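Local atomic coordinates of 6-phosphogluconate dehydrogenase, NAD-binding (PDB entry 3PEF), a protein that probably reduces succinic semialdehyde to gamma-hydroxybutyrate with the cofactor NADP(H), as a member of the beta-hydroxyacid dehydrogenase family. Residues A217-L222 with D275-A280; H236-L241 with G267-G272. The protein carries 2 engineered substitutions. All blocks are in the same frame, centred on the assembly; numbering follows the deposited sequence.

Contact 1: residues A217-L222 with D275-A280; sequences ALKGGL and DEDFSA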
loop_
_atom_site.group_PDB
_atom_site.type_symbol
_atom_site.label_atom_id
_atom_site.label_comp_id
_atom_site.label_asym_id
_atom_site.label_seq_id
_atom_site.Cartn_x
_atom_site.Cartn_y
_atom_site.Cartn_z
ATOM N N ALA A 217 -11.233 -4.475 22.396
ATOM C CA ALA A 217 -11.178 -4.682 23.835
ATOM C C ALA A 217 -10.685 -6.096 24.147
ATOM O O ALA A 217 -9.798 -6.282 24.979
ATOM C CB ALA A 217 -12.549 -4.414 24.471
ATOM N N LEU A 218 -11.261 -7.087 23.473
ATOM C CA LEU A 218 -10.837 -8.478 23.645
ATOM C C LEU A 218 -9.415 -8.735 23.125
ATOM O O LEU A 218 -8.566 -9.257 23.848
ATOM C CB LEU A 218 -11.822 -9.444 22.965
ATOM C CG LEU A 218 -11.355 -10.905 22.972
ATOM C CD1 LEU A 218 -11.330 -11.453 24.407
ATOM C CD2 LEU A 218 -12.228 -11.764 22.071
ATOM N N LYS A 219 -9.152 -8.372 21.872
ATOM C CA LYS A 219 -7.858 -8.667 21.260
ATOM C C LYS A 219 -6.708 -7.863 21.874
ATOM O O LYS A 219 -5.573 -8.358 21.980
ATOM C CB LYS A 219 -7.914 -8.449 19.738
ATOM C CG LYS A 219 -8.984 -9.291 19.036
ATOM C CD LYS A 219 -8.712 -10.809 19.152
ATOM C CE LYS A 219 -9.720 -11.573 18.275
ATOM N NZ LYS A 219 -9.669 -13.079 18.387
ATOM N N GLY A 220 -7.006 -6.623 22.266
ATOM C CA GLY A 220 -6.020 -5.746 22.866
ATOM C C GLY A 220 -5.464 -6.424 24.105
ATOM O O GLY A 220 -4.264 -6.439 24.329
ATOM N N GLY A 221 -6.340 -7.022 24.894
ATOM C CA GLY A 221 -5.912 -7.644 26.135
ATOM C C GLY A 221 -5.053 -8.864 25.846
ATOM O O GLY A 221 -3.997 -9.046 26.452
ATOM N N LEU A 222 -5.503 -9.700 24.908
ATOM C CA LEU A 222 -4.780 -10.922 24.586
ATOM C C LEU A 222 -3.436 -10.574 23.989
ATOM O O LEU A 222 -2.432 -11.232 24.241
ATOM C CB LEU A 222 -5.588 -11.786 23.624
ATOM C CG LEU A 222 -6.904 -12.280 24.211
ATOM C CD1 LEU A 222 -7.746 -12.931 23.119
ATOM C CD2 LEU A 222 -6.617 -13.261 25.365
ATOM N N ASP A 275 -1.846 -20.585 11.810
ATOM C CA ASP A 275 -2.763 -21.362 12.640
ATOM C C ASP A 275 -3.010 -20.720 14.014
ATOM O O ASP A 275 -3.757 -21.258 14.825
ATOM C CB ASP A 275 -2.242 -22.802 12.843
ATOM C CG ASP A 275 -2.535 -23.718 11.654
ATOM O OD1 ASP A 275 -3.437 -23.416 10.843
ATOM O OD2 ASP A 275 -1.861 -24.760 11.536
ATOM N N GLU A 276 -2.387 -19.581 14.286
ATOM C CA GLU A 276 -2.711 -18.846 15.511
ATOM C C GLU A 276 -3.874 -17.882 15.237
ATOM O O GLU A 276 -4.371 -17.811 14.102
ATOM C CB GLU A 276 -1.478 -18.098 16.019
ATOM C CG GLU A 276 -0.325 -19.053 16.371
ATOM C CD GLU A 276 0.951 -18.323 16.736
ATOM O OE1 GLU A 276 0.960 -17.085 16.629
ATOM O OE2 GLU A 276 1.943 -18.985 17.124
ATOM N N ASP A 277 -4.322 -17.152 16.258
ATOM C CA ASP A 277 -5.386 -16.171 16.046
ATOM C C ASP A 277 -4.967 -15.106 15.044
ATOM O O ASP A 277 -3.782 -14.780 14.943
ATOM C CB ASP A 277 -5.757 -15.471 17.348
ATOM C CG ASP A 277 -7.068 -14.727 17.234
ATOM O OD1 ASP A 277 -8.089 -15.382 16.921
ATOM O OD2 ASP A 277 -7.074 -13.494 17.427
ATOM N N PHE A 278 -5.934 -14.529 14.329
ATOM C CA PHE A 278 -5.574 -13.505 13.356
ATOM C C PHE A 278 -4.924 -12.284 14.016
ATOM O O PHE A 278 -4.186 -11.552 13.370
ATOM C CB PHE A 278 -6.747 -13.133 12.438
ATOM C CG PHE A 278 -7.791 -12.261 13.077
ATOM C CD1 PHE A 278 -8.515 -12.703 14.165
ATOM C CD2 PHE A 278 -8.073 -11.001 12.550
ATOM C CE1 PHE A 278 -9.492 -11.897 14.741
ATOM C CE2 PHE A 278 -9.050 -10.199 13.112
ATOM C CZ PHE A 278 -9.762 -10.651 14.208
ATOM N N SER A 279 -5.151 -12.087 15.309
ATOM C CA SER A 279 -4.464 -11.003 16.010
ATOM C C SER A 279 -2.960 -11.239 16.081
ATOM O O SER A 279 -2.213 -10.328 16.425
ATOM C CB SER A 279 -5.025 -10.801 17.421
ATOM O OG SER A 279 -5.062 -12.031 18.123
ATOM N N ALA A 280 -2.512 -12.451 15.748
ATOM C CA ALA A 280 -1.074 -12.726 15.699
ATOM C C ALA A 280 -0.327 -11.870 14.671
ATOM O O ALA A 280 0.904 -11.798 14.688
ATOM C CB ALA A 280 -0.799 -14.239 15.475
#
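An Asx turn in the loop after helix 256-270 meets helix 214-224 through a salt bridge between Asp277 and Lys219, inside the all-helical C-terminal domain. Lys219 NZ lies 2.8 Å from Asp277 OD2, on the syn side of that oxygen and 30° out of the carboxylate plane. The lysine leaves the helix with CG anti to its carbonyl carbon (chi1 -58°), bends at chi2 and then runs extended, coming at the aspartate from the opposite direction. Asp277 OD2 takes two more bonds from its own turn: Ser279 OG approaches along the anti lone pair at 2.6 Å, and Ser279 N, 3.2 Å from OD2, donates from above the plane. Three donors thus grip one buried oxygen, while OD1 accepts from the backbone N of Ala231 and Phe232, which fixes the carboxylate's rotation; an asparagine here would probably leave the buried ammonium of Lys219 without its countercharge. A long aliphatic chain suits this place because it must also pack: Lys219 CE sits 3.6 Å from Phe278 CE1, the two side chains crossing at about a right angle, and Lys219 CD is 4.0 Å from Ser279 OG. Met182 of helix 166-194 touches Lys219, Phe278 and Ser279. Ala231 also contacts NADP, consistent with an ion pair set behind the cofactor pocket, its aspartate forming the Asx turn that opens the 3-10 segment 278-280.

Contact 2: residues H236-L241 with G267-G272; sequences HMQKDL and GARAAG. With NAP (NADP nicotinamide-adenine-dinucleotide phosphate), chain I.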
loop_
_atom_site.group_PDB
_atom_site.type_symbol
_atom_site.label_atom_id
_atom_site.label_comp_id
_atom_site.label_asym_id
_atom_site.label_seq_id
_atom_site.Cartn_x
_atom_site.Cartn_y
_atom_site.Cartn_z
ATOM N N HIS A 236 -7.312 -18.070 7.745
ATOM C CA HIS A 236 -8.670 -17.814 7.253
ATOM C C HIS A 236 -8.954 -16.326 7.077
ATOM O O HIS A 236 -9.671 -15.936 6.140
ATOM C CB HIS A 236 -9.746 -18.477 8.129
ATOM C CG HIS A 236 -9.614 -19.968 8.208
ATOM N ND1 HIS A 236 -9.157 -20.731 7.153
ATOM C CD2 HIS A 236 -9.872 -20.835 9.213
ATOM C CE1 HIS A 236 -9.131 -22.003 7.508
ATOM N NE2 HIS A 236 -9.571 -22.096 8.751
ATOM N N MET A 237 -8.436 -15.500 7.983
ATOM C CA MET A 237 -8.546 -14.035 7.818
ATOM C C MET A 237 -7.920 -13.654 6.483
ATOM O O MET A 237 -8.485 -12.882 5.695
ATOM C CB MET A 237 -7.827 -13.290 8.953
ATOM C CG MET A 237 -7.776 -11.766 8.789
ATOM S SD MET A 237 -9.386 -10.944 9.041
ATOM C CE MET A 237 -10.068 -10.912 7.418
ATOM N N GLN A 238 -6.745 -14.212 6.219
ATOM C CA GLN A 238 -6.021 -13.858 4.992
ATOM C C GLN A 238 -6.786 -14.321 3.752
ATOM O O GLN A 238 -6.812 -13.629 2.745
ATOM C CB GLN A 238 -4.600 -14.448 5.007
ATOM C CG GLN A 238 -3.659 -13.867 3.939
ATOM C CD GLN A 238 -3.686 -14.659 2.642
ATOM O OE1 GLN A 238 -3.418 -15.853 2.632
ATOM N NE2 GLN A 238 -4.004 -13.995 1.548
ATOM N N LYS A 239 -7.381 -15.509 3.831
ATOM C CA LYS A 239 -8.192 -16.043 2.746
ATOM C C LYS A 239 -9.382 -15.103 2.473
ATOM O O LYS A 239 -9.740 -14.858 1.325
ATOM C CB LYS A 239 -8.685 -17.464 3.092
ATOM C CG LYS A 239 -9.746 -18.028 2.125
ATOM C CD LYS A 239 -11.180 -17.798 2.612
ATOM C CE LYS A 239 -11.439 -18.514 3.920
ATOM N NZ LYS A 239 -12.838 -18.390 4.412
ATOM N N ASP A 240 -9.984 -14.576 3.533
ATOM C CA ASP A 240 -11.117 -13.663 3.384
ATOM C C ASP A 240 -10.688 -12.374 2.689
ATOM O O ASP A 240 -11.387 -11.876 1.816
ATOM C CB ASP A 240 -11.770 -13.351 4.736
ATOM C CG ASP A 240 -12.605 -14.519 5.285
ATOM O OD1 ASP A 240 -12.754 -15.571 4.612
ATOM O OD2 ASP A 240 -13.116 -14.381 6.415
ATOM N N LEU A 241 -9.527 -11.848 3.062
ATOM C CA LEU A 241 -8.995 -10.650 2.427
ATOM C C LEU A 241 -8.683 -10.930 0.948
ATOM O O LEU A 241 -8.977 -10.126 0.066
ATOM C CB LEU A 241 -7.748 -10.187 3.178
ATOM C CG LEU A 241 -7.802 -9.019 4.175
ATOM C CD1 LEU A 241 -9.222 -8.509 4.496
ATOM C CD2 LEU A 241 -7.027 -9.336 5.446
ATOM N N GLY A 267 2.179 -11.866 5.155
ATOM C CA GLY A 267 3.463 -11.813 5.825
ATOM C C GLY A 267 3.400 -12.608 7.118
ATOM O O GLY A 267 4.315 -13.375 7.448
ATOM N N ALA A 268 2.312 -12.427 7.856
ATOM C CA ALA A 268 2.109 -13.199 9.071
ATOM C C ALA A 268 2.044 -14.702 8.791
ATOM O O ALA A 268 2.557 -15.493 9.578
ATOM C CB ALA A 268 0.861 -12.724 9.834
ATOM N N ARG A 269 1.422 -15.116 7.688
ATOM C CA ARG A 269 1.410 -16.551 7.362
ATOM C C ARG A 269 2.811 -17.048 7.106
ATOM O O ARG A 269 3.157 -18.166 7.492
ATOM C CB ARG A 269 0.570 -16.864 6.125
ATOM C CG ARG A 269 -0.900 -16.663 6.311
ATOM C CD ARG A 269 -1.649 -17.157 5.110
ATOM N NE ARG A 269 -1.701 -18.614 5.073
ATOM C CZ ARG A 269 -2.444 -19.297 4.208
ATOM N NH1 ARG A 269 -3.195 -18.647 3.324
ATOM N NH2 ARG A 269 -2.456 -20.621 4.230
ATOM N N ALA A 270 3.603 -16.215 6.431
ATOM C CA ALA A 270 4.959 -16.579 6.055
ATOM C C ALA A 270 5.853 -16.684 7.277
ATOM O O ALA A 270 6.805 -17.462 7.273
ATOM C CB ALA A 270 5.544 -15.590 5.018
ATOM N N ALA A 271 5.546 -15.918 8.326
ATOM C CA ALA A 271 6.307 -16.015 9.576
ATOM C C ALA A 271 5.854 -17.200 10.440
ATOM O O ALA A 271 6.374 -17.413 11.538
ATOM C CB ALA A 271 6.244 -14.720 10.357
ATOM N N GLY A 272 4.887 -17.966 9.937
ATOM C CA GLY A 272 4.441 -19.179 10.598
ATOM C C GLY A 272 3.271 -19.004 11.551
ATOM O O GLY A 272 3.036 -19.859 12.401
HETATM P PA NAP I . -11.133 -24.593 10.875
HETATM O O1A NAP I . -9.774 -24.572 10.290
HETATM O O2A NAP I . -11.191 -24.897 12.317
HETATM O O5B NAP I . -12.056 -25.635 10.083
HETATM C C5B NAP I . -11.928 -25.795 8.696
HETATM C C4B NAP I . -12.824 -26.957 8.307
HETATM O O4B NAP I . -12.752 -27.125 6.907
HETATM C C3B NAP I . -12.340 -28.264 8.929
HETATM O O3B NAP I . -13.503 -29.006 9.214
HETATM C C2B NAP I . -11.592 -28.917 7.785
HETATM O O2B NAP I . -11.526 -30.318 7.838
HETATM C C1B NAP I . -12.467 -28.474 6.627
HETATM N N9A NAP I . -11.770 -28.640 5.343
HETATM C C8A NAP I . -10.702 -27.905 4.891
HETATM N N7A NAP I . -10.348 -28.380 3.675
HETATM C C5A NAP I . -11.162 -29.406 3.359
HETATM C C6A NAP I . -11.236 -30.214 2.236
HETATM N N6A NAP I . -10.381 -30.040 1.237
HETATM N N1A NAP I . -12.183 -31.201 2.182
HETATM C C2A NAP I . -13.068 -31.375 3.232
HETATM N N3A NAP I . -12.996 -30.557 4.344
HETATM C C4A NAP I . -12.062 -29.585 4.399
HETATM O O3 NAP I . -11.758 -23.155 10.604
HETATM P PN NAP I . -13.141 -22.529 11.055
HETATM O O1N NAP I . -12.892 -21.258 11.754
HETATM O O2N NAP I . -14.003 -23.540 11.699
HETATM O O5D NAP I . -13.618 -22.227 9.546
HETATM C C5D NAP I . -14.819 -22.681 8.982
HETATM C C4D NAP I . -15.371 -21.530 8.142
HETATM O O4D NAP I . -15.937 -20.521 8.944
HETATM C C3D NAP I . -14.280 -20.818 7.368
HETATM O O3D NAP I . -14.858 -20.497 6.122
HETATM C C2D NAP I . -13.986 -19.568 8.183
HETATM O O2D NAP I . -13.508 -18.542 7.357
HETATM C C1D NAP I . -15.375 -19.251 8.677
HETATM N N1N NAP I . -15.511 -18.431 9.901
HETATM C C2N NAP I . -14.634 -18.566 10.936
HETATM C C3N NAP I . -14.806 -17.827 12.104
HETATM C C7N NAP I . -13.869 -18.017 13.259
HETATM O O7N NAP I . -13.788 -16.982 14.175
HETATM N N7N NAP I . -13.114 -19.118 13.415
HETATM C C4N NAP I . -15.881 -16.940 12.228
HETATM C C5N NAP I . -16.786 -16.834 11.175
HETATM C C6N NAP I . -16.604 -17.595 10.020
HETATM P P2B NAP I . -10.393 -31.079 8.729
HETATM O O1X NAP I . -10.290 -32.479 8.142
HETATM O O2X NAP I . -9.105 -30.333 8.601
HETATM O O3X NAP I . -10.817 -31.105 10.171
#
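The Arg269 guanidinium receives Gln238 OE1 at its edge, in plane, and the His236 imidazole likewise has O1A of the NADP diphosphate at its edge, in the ring plane. The first pairing joins helices 234-251 and 256-270, consecutive helices of the C-terminal domain; the second faces the cofactor. Arg269 NH1 donates to Gln238 OE1 at 2.9 Å, although the position of NH1 is less sure. The side chains cross at about a right angle, the amide and guanidinium planes 34° apart, with Arg269 CD 4.0 Å from Gln238 CB. Glutamine suits this place because its amide both accepts and donates: NE2 donates to Asn262 of the same chain and to Asp249 of a second subunit. The helix carrying Arg269 closes in a Schellman motif, where Gly272 takes a positive phi, at backbone angles that would press a CB against the carbonyl O of Ala271. On the cofactor side, Lys239 stretches away from Arg269, with CG anti to the backbone N (chi1 170°) and bends at chi2 and chi3, bringing NZ 3.0 Å from O2D of the nicotinamide ribose. Asp240 OD1 pairs with Lys239 NZ at 2.8 Å in a salt bridge, which probably steadies the ammonium. His236 NE2 donates to NADP O1A at 2.9 Å, almost straight at 177°.

Overall arrangement
Both contacts belong to the helical C-terminal domain, and their centres are 14 Å apart. Along the chain the order is 217-222, 236-241, 267-272 and 275-280, so the two segments of contact 2 fall between those of contact 1. Helices 214-224 and 234-251 follow one another, and the loop after helix 256-270 turns back toward the first of them. The contacts meet directly where Phe278 CB packs 3.7 Å from Met237 CB. Contact 2 reaches NADP through helix 234-251, whereas contact 1 stands behind the intervening loop with Ala231, an arrangement that places the cofactor site directly beside the packing of the domain's helices.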